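Local coordinates for PlaB phospholipase (PDB 6ZTI), which probably hydrolyses phospholipids as a Legionella virulence factor built on an alpha/beta hydrolase fold, its activity being controlled by NAD(H)-mediated tetramerization, at residues 174-177 against 178-182; 104-107 against 108-112; 312-315 against 316-320. All coordinates share one frame; numbering follows the deposited sequence.

Interaction 1. Residues 174-177 against 178-182; sequences WQLN and ESWLD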
ATOM      1  N   TRP B 174     -17.331  17.533  -3.016  1.00  7.49           N
ATOM      2  CA  TRP B 174     -18.705  17.064  -3.203  1.00  7.63           C
ATOM      3  C   TRP B 174     -19.607  17.577  -2.091  1.00  9.89           C
ATOM      4  O   TRP B 174     -20.707  18.082  -2.345  1.00 12.64           O
ATOM      5  CB  TRP B 174     -18.742  15.535  -3.236  1.00  6.64           C
ATOM      6  CG  TRP B 174     -20.122  14.948  -3.526  1.00 10.88           C
ATOM      7  CD1 TRP B 174     -21.172  14.840  -2.659  1.00 12.09           C
ATOM      8  CD2 TRP B 174     -20.574  14.392  -4.764  1.00 15.06           C
ATOM      9  NE1 TRP B 174     -22.248  14.260  -3.283  1.00 10.86           N
ATOM     10  CE2 TRP B 174     -21.908  13.977  -4.576  1.00 14.51           C
ATOM     11  CE3 TRP B 174     -19.980  14.203  -6.015  1.00  9.15           C
ATOM     12  CZ2 TRP B 174     -22.654  13.386  -5.585  1.00 13.94           C
ATOM     13  CZ3 TRP B 174     -20.724  13.634  -7.015  1.00  6.88           C
ATOM     14  CH2 TRP B 174     -22.046  13.216  -6.792  1.00 12.47           C
ATOM     15  N   GLN B 175     -19.159  17.430  -0.839  1.00 11.40           N
ATOM     16  CA  GLN B 175     -19.935  17.889   0.308  1.00  9.81           C
ATOM     17  C   GLN B 175     -20.210  19.383   0.223  1.00 11.76           C
ATOM     18  O   GLN B 175     -21.345  19.832   0.429  1.00 14.42           O
ATOM     19  CB  GLN B 175     -19.190  17.550   1.602  1.00 15.34           C
ATOM     20  CG  GLN B 175     -19.821  18.107   2.884  1.00 14.75           C
ATOM     21  CD  GLN B 175     -19.070  17.681   4.127  1.00 23.59           C
ATOM     22  OE1 GLN B 175     -18.021  18.241   4.460  1.00 29.67           O
ATOM     23  NE2 GLN B 175     -19.602  16.684   4.823  1.00 25.93           N
ATOM     24  N   LEU B 176     -19.181  20.182  -0.062  1.00 10.69           N
ATOM     25  CA  LEU B 176     -19.402  21.621  -0.138  1.00  8.44           C
ATOM     26  C   LEU B 176     -20.361  21.969  -1.273  1.00  7.51           C
ATOM     27  O   LEU B 176     -21.298  22.753  -1.092  1.00 11.84           O
ATOM     28  CB  LEU B 176     -18.068  22.348  -0.305  1.00 12.42           C
ATOM     29  CG  LEU B 176     -18.158  23.874  -0.350  1.00  9.73           C
ATOM     30  CD1 LEU B 176     -18.738  24.454   0.943  1.00 13.68           C
ATOM     31  CD2 LEU B 176     -16.793  24.482  -0.639  1.00 13.73           C
ATOM     32  N   ASN B 177     -20.174  21.360  -2.441  1.00 10.11           N
ATOM     33  CA  ASN B 177     -20.987  21.740  -3.581  1.00 11.27           C
ATOM     34  C   ASN B 177     -22.400  21.197  -3.475  1.00 10.97           C
ATOM     35  O   ASN B 177     -23.337  21.815  -3.996  1.00  7.28           O
ATOM     36  CB  ASN B 177     -20.300  21.270  -4.849  1.00  6.50           C
ATOM     37  CG  ASN B 177     -19.049  22.047  -5.120  1.00  8.01           C
ATOM     38  OD1 ASN B 177     -18.816  23.109  -4.520  1.00 11.90           O
ATOM     39  ND2 ASN B 177     -18.226  21.536  -6.006  1.00  7.81           N
ATOM     40  N   GLU B 178     -22.589  20.068  -2.790  1.00 11.83           N
ATOM     41  CA  GLU B 178     -23.949  19.623  -2.530  1.00 11.78           C
ATOM     42  C   GLU B 178     -24.639  20.573  -1.564  1.00 10.74           C
ATOM     43  O   GLU B 178     -25.813  20.913  -1.748  1.00 11.07           O
ATOM     44  CB  GLU B 178     -23.943  18.198  -1.994  1.00  9.35           C
ATOM     45  CG  GLU B 178     -25.322  17.722  -1.597  1.00 20.48           C
ATOM     46  CD  GLU B 178     -25.394  16.229  -1.330  1.00 25.80           C
ATOM     47  OE1 GLU B 178     -24.359  15.632  -0.963  1.00 27.21           O
ATOM     48  OE2 GLU B 178     -26.494  15.659  -1.493  1.00 30.15           O
ATOM     49  N   SER B 179     -23.923  21.028  -0.536  1.00 14.66           N
ATOM     50  CA  SER B 179     -24.466  22.082   0.314  1.00 15.91           C
ATOM     51  C   SER B 179     -24.899  23.283  -0.519  1.00 16.09           C
ATOM     52  O   SER B 179     -25.979  23.844  -0.302  1.00 15.66           O
ATOM     53  CB  SER B 179     -23.429  22.507   1.355  1.00 13.35           C
ATOM     54  OG  SER B 179     -23.997  23.374   2.326  1.00 15.04           O
ATOM     55  N   TRP B 180     -24.076  23.681  -1.494  1.00 13.59           N
ATOM     56  CA  TRP B 180     -24.339  24.922  -2.212  1.00 10.50           C
ATOM     57  C   TRP B 180     -25.538  24.812  -3.133  1.00 13.68           C
ATOM     58  O   TRP B 180     -26.021  25.845  -3.612  1.00 12.12           O
ATOM     59  CB  TRP B 180     -23.091  25.365  -2.982  1.00 10.30           C
ATOM     60  CG  TRP B 180     -22.302  26.369  -2.196  1.00  9.50           C
ATOM     61  CD1 TRP B 180     -21.539  26.123  -1.093  1.00 10.45           C
ATOM     62  CD2 TRP B 180     -22.226  27.785  -2.429  1.00 11.24           C
ATOM     63  NE1 TRP B 180     -20.986  27.289  -0.633  1.00 12.12           N
ATOM     64  CE2 TRP B 180     -21.401  28.327  -1.427  1.00 11.25           C
ATOM     65  CE3 TRP B 180     -22.780  28.644  -3.383  1.00 12.26           C
ATOM     66  CZ2 TRP B 180     -21.104  29.686  -1.357  1.00 12.95           C
ATOM     67  CZ3 TRP B 180     -22.480  30.004  -3.315  1.00 10.93           C
ATOM     68  CH2 TRP B 180     -21.655  30.508  -2.311  1.00 11.49           C
ATOM     69  N   LEU B 181     -26.048  23.598  -3.371  1.00 16.05           N
ATOM     70  CA  LEU B 181     -27.303  23.460  -4.099  1.00 17.33           C
ATOM     71  C   LEU B 181     -28.433  24.247  -3.444  1.00 20.03           C
ATOM     72  O   LEU B 181     -29.338  24.722  -4.138  1.00 25.54           O
ATOM     73  CB  LEU B 181     -27.686  21.982  -4.214  1.00 12.26           C
ATOM     74  CG  LEU B 181     -26.773  21.207  -5.161  1.00 16.81           C
ATOM     75  CD1 LEU B 181     -26.869  19.732  -4.924  1.00 15.30           C
ATOM     76  CD2 LEU B 181     -27.115  21.523  -6.622  1.00 18.05           C
ATOM     77  N   ASP B 182     -28.399  24.407  -2.124  1.00 18.44           N
ATOM     78  CA  ASP B 182     -29.473  25.068  -1.389  1.00 24.73           C
ATOM     79  C   ASP B 182     -29.292  26.580  -1.263  1.00 22.24           C
ATOM     80  O   ASP B 182     -30.163  27.248  -0.698  1.00 25.92           O
ATOM     81  CB  ASP B 182     -29.593  24.461   0.015  1.00 31.86           C
ATOM     82  CG  ASP B 182     -29.809  22.965  -0.019  1.00 45.35           C
ATOM     83  OD1 ASP B 182     -30.673  22.510  -0.799  1.00 57.50           O
ATOM     84  OD2 ASP B 182     -29.103  22.245   0.721  1.00 65.56           O
TER

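Interaction 2. Residues 104-107 against 108-112; sequences PIVR and KWMDL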
ATOM      1  N   PRO B 104     -13.199  28.388  -3.788  1.00  8.84           N
ATOM      2  CA  PRO B 104     -13.631  27.329  -2.871  1.00 14.62           C
ATOM      3  C   PRO B 104     -13.459  27.668  -1.404  1.00 13.27           C
ATOM      4  O   PRO B 104     -14.274  27.239  -0.578  1.00 10.18           O
ATOM      5  CB  PRO B 104     -12.734  26.153  -3.277  1.00 20.59           C
ATOM      6  CG  PRO B 104     -12.503  26.345  -4.720  1.00 12.15           C
ATOM      7  CD  PRO B 104     -12.452  27.850  -4.939  1.00 11.04           C
ATOM      8  N   ILE B 105     -12.426  28.427  -1.057  1.00 11.88           N
ATOM      9  CA  ILE B 105     -12.131  28.699   0.351  1.00 11.74           C
ATOM     10  C   ILE B 105     -13.154  29.670   0.927  1.00 10.03           C
ATOM     11  O   ILE B 105     -13.711  29.445   2.010  1.00  9.30           O
ATOM     12  CB  ILE B 105     -10.693  29.232   0.496  1.00 10.43           C
ATOM     13  CG1 ILE B 105      -9.705  28.071   0.463  1.00  9.44           C
ATOM     14  CG2 ILE B 105     -10.511  30.022   1.790  1.00 17.33           C
ATOM     15  CD1 ILE B 105      -8.272  28.465   0.108  1.00 20.11           C
ATOM     16  N   VAL B 106     -13.433  30.755   0.202  1.00  8.37           N
ATOM     17  CA  VAL B 106     -14.452  31.695   0.653  1.00 13.89           C
ATOM     18  C   VAL B 106     -15.827  31.035   0.676  1.00 11.55           C
ATOM     19  O   VAL B 106     -16.656  31.358   1.536  1.00 12.36           O
ATOM     20  CB  VAL B 106     -14.432  32.956  -0.228  1.00 13.27           C
ATOM     21  CG1 VAL B 106     -15.609  33.872   0.103  1.00 18.45           C
ATOM     22  CG2 VAL B 106     -13.113  33.696  -0.027  1.00 11.83           C
ATOM     23  N   ARG B 107     -16.089  30.095  -0.241  1.00 11.43           N
ATOM     24  CA  ARG B 107     -17.369  29.397  -0.225  1.00  7.78           C
ATOM     25  C   ARG B 107     -17.488  28.465   0.977  1.00  8.01           C
ATOM     26  O   ARG B 107     -18.586  28.271   1.499  1.00 15.13           O
ATOM     27  CB  ARG B 107     -17.567  28.607  -1.514  1.00  8.12           C
ATOM     28  CG  ARG B 107     -17.756  29.481  -2.773  1.00  7.83           C
ATOM     29  CD  ARG B 107     -18.437  28.712  -3.859  1.00 14.59           C
ATOM     30  NE  ARG B 107     -17.664  27.562  -4.316  1.00 13.67           N
ATOM     31  CZ  ARG B 107     -18.040  26.289  -4.226  1.00  8.31           C
ATOM     32  NH1 ARG B 107     -19.198  25.933  -3.666  1.00 12.94           N
ATOM     33  NH2 ARG B 107     -17.234  25.352  -4.706  1.00  9.52           N
ATOM     34  N   LYS B 108     -16.383  27.844   1.394  1.00  7.94           N
ATOM     35  CA  LYS B 108     -16.379  27.052   2.617  1.00  8.32           C
ATOM     36  C   LYS B 108     -16.573  27.935   3.844  1.00  9.13           C
ATOM     37  O   LYS B 108     -17.285  27.561   4.786  1.00  9.07           O
ATOM     38  CB  LYS B 108     -15.063  26.277   2.706  1.00  8.59           C
ATOM     39  CG  LYS B 108     -14.899  25.449   3.955  1.00  8.87           C
ATOM     40  CD  LYS B 108     -15.899  24.317   4.067  1.00  9.29           C
ATOM     41  CE  LYS B 108     -15.619  23.468   5.316  1.00 13.42           C
ATOM     42  NZ  LYS B 108     -16.659  22.466   5.564  1.00 21.88           N
ATOM     43  N   TRP B 109     -15.938  29.109   3.857  1.00  8.79           N
ATOM     44  CA  TRP B 109     -16.149  30.060   4.942  1.00 11.73           C
ATOM     45  C   TRP B 109     -17.614  30.472   5.043  1.00 11.98           C
ATOM     46  O   TRP B 109     -18.201  30.454   6.133  1.00 12.29           O
ATOM     47  CB  TRP B 109     -15.257  31.282   4.733  1.00  8.68           C
ATOM     48  CG  TRP B 109     -15.630  32.428   5.623  1.00  9.18           C
ATOM     49  CD1 TRP B 109     -15.340  32.568   6.948  1.00 10.47           C
ATOM     50  CD2 TRP B 109     -16.380  33.589   5.252  1.00 11.86           C
ATOM     51  NE1 TRP B 109     -15.866  33.745   7.426  1.00 13.16           N
ATOM     52  CE2 TRP B 109     -16.509  34.392   6.406  1.00 11.65           C
ATOM     53  CE3 TRP B 109     -16.959  34.024   4.064  1.00 14.12           C
ATOM     54  CZ2 TRP B 109     -17.190  35.602   6.398  1.00 14.05           C
ATOM     55  CZ3 TRP B 109     -17.630  35.232   4.055  1.00 18.10           C
ATOM     56  CH2 TRP B 109     -17.739  36.007   5.211  1.00 18.89           C
ATOM     57  N   MET B 110     -18.223  30.851   3.910  1.00  9.02           N
ATOM     58  CA  MET B 110     -19.654  31.130   3.897  1.00 12.12           C
ATOM     59  C   MET B 110     -20.444  29.954   4.466  1.00 10.30           C
ATOM     60  O   MET B 110     -21.384  30.143   5.241  1.00 10.26           O
ATOM     61  CB  MET B 110     -20.125  31.433   2.468  1.00  9.37           C
ATOM     62  CG  MET B 110     -19.606  32.740   1.898  1.00 15.85           C
ATOM     63  SD  MET B 110     -19.896  32.948   0.127  1.00 14.14           S
ATOM     64  CE  MET B 110     -21.695  32.955   0.131  1.00 21.09           C
ATOM     65  N   ASP B 111     -20.053  28.730   4.114  1.00 10.12           N
ATOM     66  CA  ASP B 111     -20.812  27.562   4.551  1.00  9.90           C
ATOM     67  C   ASP B 111     -20.620  27.328   6.044  1.00 11.94           C
ATOM     68  O   ASP B 111     -21.569  26.972   6.748  1.00 11.07           O
ATOM     69  CB  ASP B 111     -20.384  26.339   3.729  1.00  9.67           C
ATOM     70  CG  ASP B 111     -21.398  25.203   3.767  1.00 17.69           C
ATOM     71  OD1 ASP B 111     -22.514  25.373   3.242  1.00 10.85           O
ATOM     72  OD2 ASP B 111     -21.062  24.121   4.294  1.00 13.59           O
ATOM     73  N   LEU B 112     -19.409  27.552   6.552  1.00 10.24           N
ATOM     74  CA  LEU B 112     -19.146  27.284   7.965  1.00 16.96           C
ATOM     75  C   LEU B 112     -19.864  28.281   8.869  1.00 11.44           C
ATOM     76  O   LEU B 112     -20.325  27.918   9.954  1.00 12.23           O
ATOM     77  CB  LEU B 112     -17.641  27.316   8.238  1.00 15.73           C
ATOM     78  CG  LEU B 112     -16.821  26.089   7.830  1.00 17.24           C
ATOM     79  CD1 LEU B 112     -15.353  26.407   7.945  1.00 21.68           C
ATOM     80  CD2 LEU B 112     -17.161  24.854   8.681  1.00 17.34           C
TER

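Interaction 3. Residues 312-315 against 316-320; sequences NITK and ETQKN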
ATOM      1  N   ASN B 312     -23.199  36.394 -23.228  1.00 16.65           N
ATOM      2  CA  ASN B 312     -22.852  36.797 -24.585  1.00 17.54           C
ATOM      3  C   ASN B 312     -21.340  36.785 -24.795  1.00 13.79           C
ATOM      4  O   ASN B 312     -20.860  36.366 -25.854  1.00 17.15           O
ATOM      5  CB  ASN B 312     -23.405  38.188 -24.886  1.00 19.66           C
ATOM      6  CG  ASN B 312     -24.898  38.190 -25.085  1.00 28.98           C
ATOM      7  OD1 ASN B 312     -25.508  37.141 -25.305  1.00 25.75           O
ATOM      8  ND2 ASN B 312     -25.500  39.375 -25.024  1.00 31.81           N
ATOM      9  N   ILE B 313     -20.577  37.273 -23.812  1.00 15.19           N
ATOM     10  CA  ILE B 313     -19.117  37.252 -23.917  1.00 18.36           C
ATOM     11  C   ILE B 313     -18.613  35.813 -23.998  1.00 14.98           C
ATOM     12  O   ILE B 313     -17.684  35.504 -24.747  1.00  9.80           O
ATOM     13  CB  ILE B 313     -18.477  37.998 -22.729  1.00 18.18           C
ATOM     14  CG1 ILE B 313     -18.917  39.470 -22.680  1.00 21.38           C
ATOM     15  CG2 ILE B 313     -16.955  37.911 -22.777  1.00 26.28           C
ATOM     16  CD1 ILE B 313     -18.659  40.255 -23.948  1.00 32.19           C
ATOM     17  N   THR B 314     -19.182  34.922 -23.191  1.00 12.40           N
ATOM     18  CA  THR B 314     -18.805  33.513 -23.265  1.00 16.58           C
ATOM     19  C   THR B 314     -19.020  32.962 -24.672  1.00 12.52           C
ATOM     20  O   THR B 314     -18.143  32.296 -25.234  1.00  9.16           O
ATOM     21  CB  THR B 314     -19.614  32.721 -22.238  1.00  7.93           C
ATOM     22  OG1 THR B 314     -19.239  33.145 -20.921  1.00 10.20           O
ATOM     23  CG2 THR B 314     -19.365  31.232 -22.360  1.00  8.91           C
ATOM     24  N   LYS B 315     -20.191  33.219 -25.254  1.00 13.32           N
ATOM     25  CA  LYS B 315     -20.482  32.711 -26.592  1.00 14.06           C
ATOM     26  C   LYS B 315     -19.495  33.256 -27.611  1.00 12.83           C
ATOM     27  O   LYS B 315     -19.049  32.532 -28.507  1.00 11.32           O
ATOM     28  CB  LYS B 315     -21.912  33.080 -26.985  1.00 20.05           C
ATOM     29  CG  LYS B 315     -22.947  32.152 -26.375  1.00 24.58           C
ATOM     30  CD  LYS B 315     -24.307  32.812 -26.258  1.00 22.31           C
ATOM     31  CE  LYS B 315     -25.390  31.784 -25.958  1.00 24.11           C
ATOM     32  NZ  LYS B 315     -25.001  30.893 -24.830  1.00 31.06           N
ATOM     33  N   GLU B 316     -19.149  34.535 -27.490  1.00 13.64           N
ATOM     34  CA  GLU B 316     -18.230  35.163 -28.433  1.00 11.77           C
ATOM     35  C   GLU B 316     -16.813  34.627 -28.263  1.00 13.34           C
ATOM     36  O   GLU B 316     -16.127  34.333 -29.249  1.00 14.82           O
ATOM     37  CB  GLU B 316     -18.261  36.682 -28.241  1.00 12.84           C
ATOM     38  CG  GLU B 316     -17.276  37.458 -29.087  1.00 29.21           C
ATOM     39  CD  GLU B 316     -17.175  38.920 -28.666  1.00 34.74           C
ATOM     40  OE1 GLU B 316     -17.201  39.202 -27.446  1.00 33.08           O
ATOM     41  OE2 GLU B 316     -17.066  39.790 -29.555  1.00 46.65           O
ATOM     42  N   THR B 317     -16.350  34.514 -27.018  1.00  9.57           N
ATOM     43  CA  THR B 317     -15.015  33.993 -26.760  1.00 10.56           C
ATOM     44  C   THR B 317     -14.847  32.605 -27.352  1.00 11.32           C
ATOM     45  O   THR B 317     -13.840  32.309 -28.000  1.00 14.00           O
ATOM     46  CB  THR B 317     -14.755  33.946 -25.257  1.00 14.25           C
ATOM     47  OG1 THR B 317     -14.770  35.278 -24.726  1.00 11.48           O
ATOM     48  CG2 THR B 317     -13.403  33.280 -24.961  1.00 15.71           C
ATOM     49  N   GLN B 318     -15.821  31.729 -27.121  1.00 12.60           N
ATOM     50  CA  GLN B 318     -15.614  30.336 -27.475  1.00 10.75           C
ATOM     51  C   GLN B 318     -15.705  30.120 -28.978  1.00 11.43           C
ATOM     52  O   GLN B 318     -15.025  29.238 -29.511  1.00 14.61           O
ATOM     53  CB  GLN B 318     -16.596  29.467 -26.690  1.00  7.81           C
ATOM     54  CG  GLN B 318     -16.275  29.482 -25.196  1.00  9.14           C
ATOM     55  CD  GLN B 318     -17.053  28.465 -24.367  1.00  7.53           C
ATOM     56  OE1 GLN B 318     -18.283  28.383 -24.430  1.00  7.93           O
ATOM     57  NE2 GLN B 318     -16.329  27.706 -23.555  1.00  5.21           N
ATOM     58  N   LYS B 319     -16.484  30.934 -29.692  1.00 10.53           N
ATOM     59  CA  LYS B 319     -16.439  30.865 -31.152  1.00 17.95           C
ATOM     60  C   LYS B 319     -15.097  31.366 -31.684  1.00 18.85           C
ATOM     61  O   LYS B 319     -14.480  30.717 -32.540  1.00 15.24           O
ATOM     62  CB  LYS B 319     -17.597  31.667 -31.755  1.00 17.11           C
ATOM     63  CG  LYS B 319     -18.952  31.080 -31.437  1.00 30.47           C
ATOM     64  CD  LYS B 319     -19.322  29.969 -32.407  1.00 37.12           C
ATOM     65  CE  LYS B 319     -20.778  29.549 -32.236  1.00 55.05           C
ATOM     66  NZ  LYS B 319     -21.724  30.706 -32.370  1.00 42.95           N
ATOM     67  N   ASN B 320     -14.612  32.493 -31.153  1.00 10.85           N
ATOM     68  CA  ASN B 320     -13.389  33.104 -31.673  1.00 13.14           C
ATOM     69  C   ASN B 320     -12.153  32.261 -31.386  1.00 12.48           C
ATOM     70  O   ASN B 320     -11.189  32.304 -32.157  1.00 19.51           O
ATOM     71  CB  ASN B 320     -13.192  34.499 -31.073  1.00 13.75           C
ATOM     72  CG  ASN B 320     -14.131  35.536 -31.666  1.00 21.39           C
ATOM     73  OD1 ASN B 320     -14.767  35.305 -32.690  1.00 24.50           O
ATOM     74  ND2 ASN B 320     -14.206  36.696 -31.024  1.00 22.89           N
TER

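Interaction 1. Residues 174-177 against 178-182
L176 and W180, one turn apart in helix 171-180, illustrate how an i/i+4 pair can share a buried flank. The W180 side chain starts with CB over the preceding turn, 3.7 Å from L176 O. Its first torsion, chi1 -96°, lies away from the usual staggered positions and swings the pyrrole side of the indole back along the helix. CG follows past the same carbonyl, and CD1 then comes within 3.4 Å of L176 O, which sits at the ring edge in the indole plane. CD1 also meets the leucine branch, 3.8 Å from L176 CD1, and NE1 continues that contact at 3.9 Å from L176 CD1. The two side chains thus lie side by side and point the same way. The benzo end travels on, beyond the leucine, to M110 of helix 102-114, while Y183 stacks on the ring and R107 makes a cation-pi contact with it.

Underneath, L176 O accepts the W180 N-H at 3.0 Å, and E178 N reaches W174 O at 2.8 Å. The bond from L181 N to N177 O is weak. On another flank, E178 extends its chain so that OE1 comes to the edge of the W174 ring, 3.4 Å from W174 NE1, the carboxylate being turned 88° from the indole plane. N177 OD1 takes a hydrogen bond from R107 NH2, N177 ND2 bonds to N133 O, and S179 OG bonds to D111 OD1.

Apolar packing and hydrogen bonds therefore both reach helix 102-114: the guanidinium of R107 would probably interact with the electron-rich indole while also bonding the N177 amide, and together these contacts tie this short helix to the hydrolase core.

Interaction 2. Residues 104-107 against 108-112
From P104 to K108 and from V106 to M110 the chain keeps regular alpha-helical geometry, with K108 N 3.0 Å from P104 O and M110 N 2.9 Å from V106 O, the latter bond nearly straight at 172°. The contacts between side chains converge on V106. Its CG1, anti to the backbone N at chi1 172°, lies beside the W109 ring, 4.2 Å from W109 CE3, and the two side chains point the same way. The same methyl is a looser neighbour of the thioether, 4.4 Å from M110 SD. V106 O also lies at the indole edge, in its plane, 3.7 Å from W109 CE3, while M110 CG passes 3.3 Å from V106 O.

The polar ends find partners on other elements: W109 NE1 bonds to D77 of helix 69-89, D111 OD1 to Y183 and R107 NE to N133, the last two residues also having partners in helix 171-180. V106 and M110 pack toward the sheet, on L126 of strand 123-129, which this helix precedes in a beta-alpha-beta unit, and the W109 ring packs against helix 69-89. The buried indole nitrogen and guanidinium are satisfied by neighbouring elements, so burying them need not cost their hydrogen bonds.

Interaction 3. Residues 312-315 against 316-320
I313 O may serve two donors of T317 at once: the backbone T317 N, 2.8 Å away in an N-H bond of 168°, and possibly T317 OG1, 2.9 Å from I313 O. The hydroxyl is not settled there, because V260 O also lies within its reach. T317 OG1 stands beside its own backbone N, at chi1 -64°, which turns the hydroxyl back over the preceding turn and sets it 3.9 Å from I313 CG2. One residue on, Q318 N is bonded to T314 O at 3.0 Å, and T314 CG2 lies alongside the glutamine chain, 3.7 Å from Q318 OE1.

N312 O and K315 O are likewise taken up by the amides of E316 and K319. Along the exposed flank, E316 extends its carboxylate beside the isoleucine, with OE1 3.9 Å from I313 CD1.

The buried polar side chains find partners beyond these two segments: T314 OG1 accepts from V260 N and bonds to L310 O, while Q318 NE2 serves N450 and Q198. The threonines thereby meet the main chain of strand 257-261, one edge strand of the parallel sheet, and this last turn of helix 300-320 lies just ahead of strand 323-327.

How the interactions relate
Interactions 1 and 2 belong together: their centres lie 11 Å apart, and helices 171-180 and 102-114 meet directly, sharing both hydrogen bonds and packing. Interaction 2 is the buried one, set against the central parallel sheet; interaction 1 is partly buried and bridges from that helix to strands 231-238 and 452-463. Interaction 3 stands apart, about 18 Å from either at the nearest atoms, beside the edge of the same sheet. The chemistry follows the setting: valine, methionine and indole in interaction 2, leucine and indole with polar bonds between helices in interaction 1, and threonine hydroxyls, a glutamine amide and exposed charged chains in interaction 3.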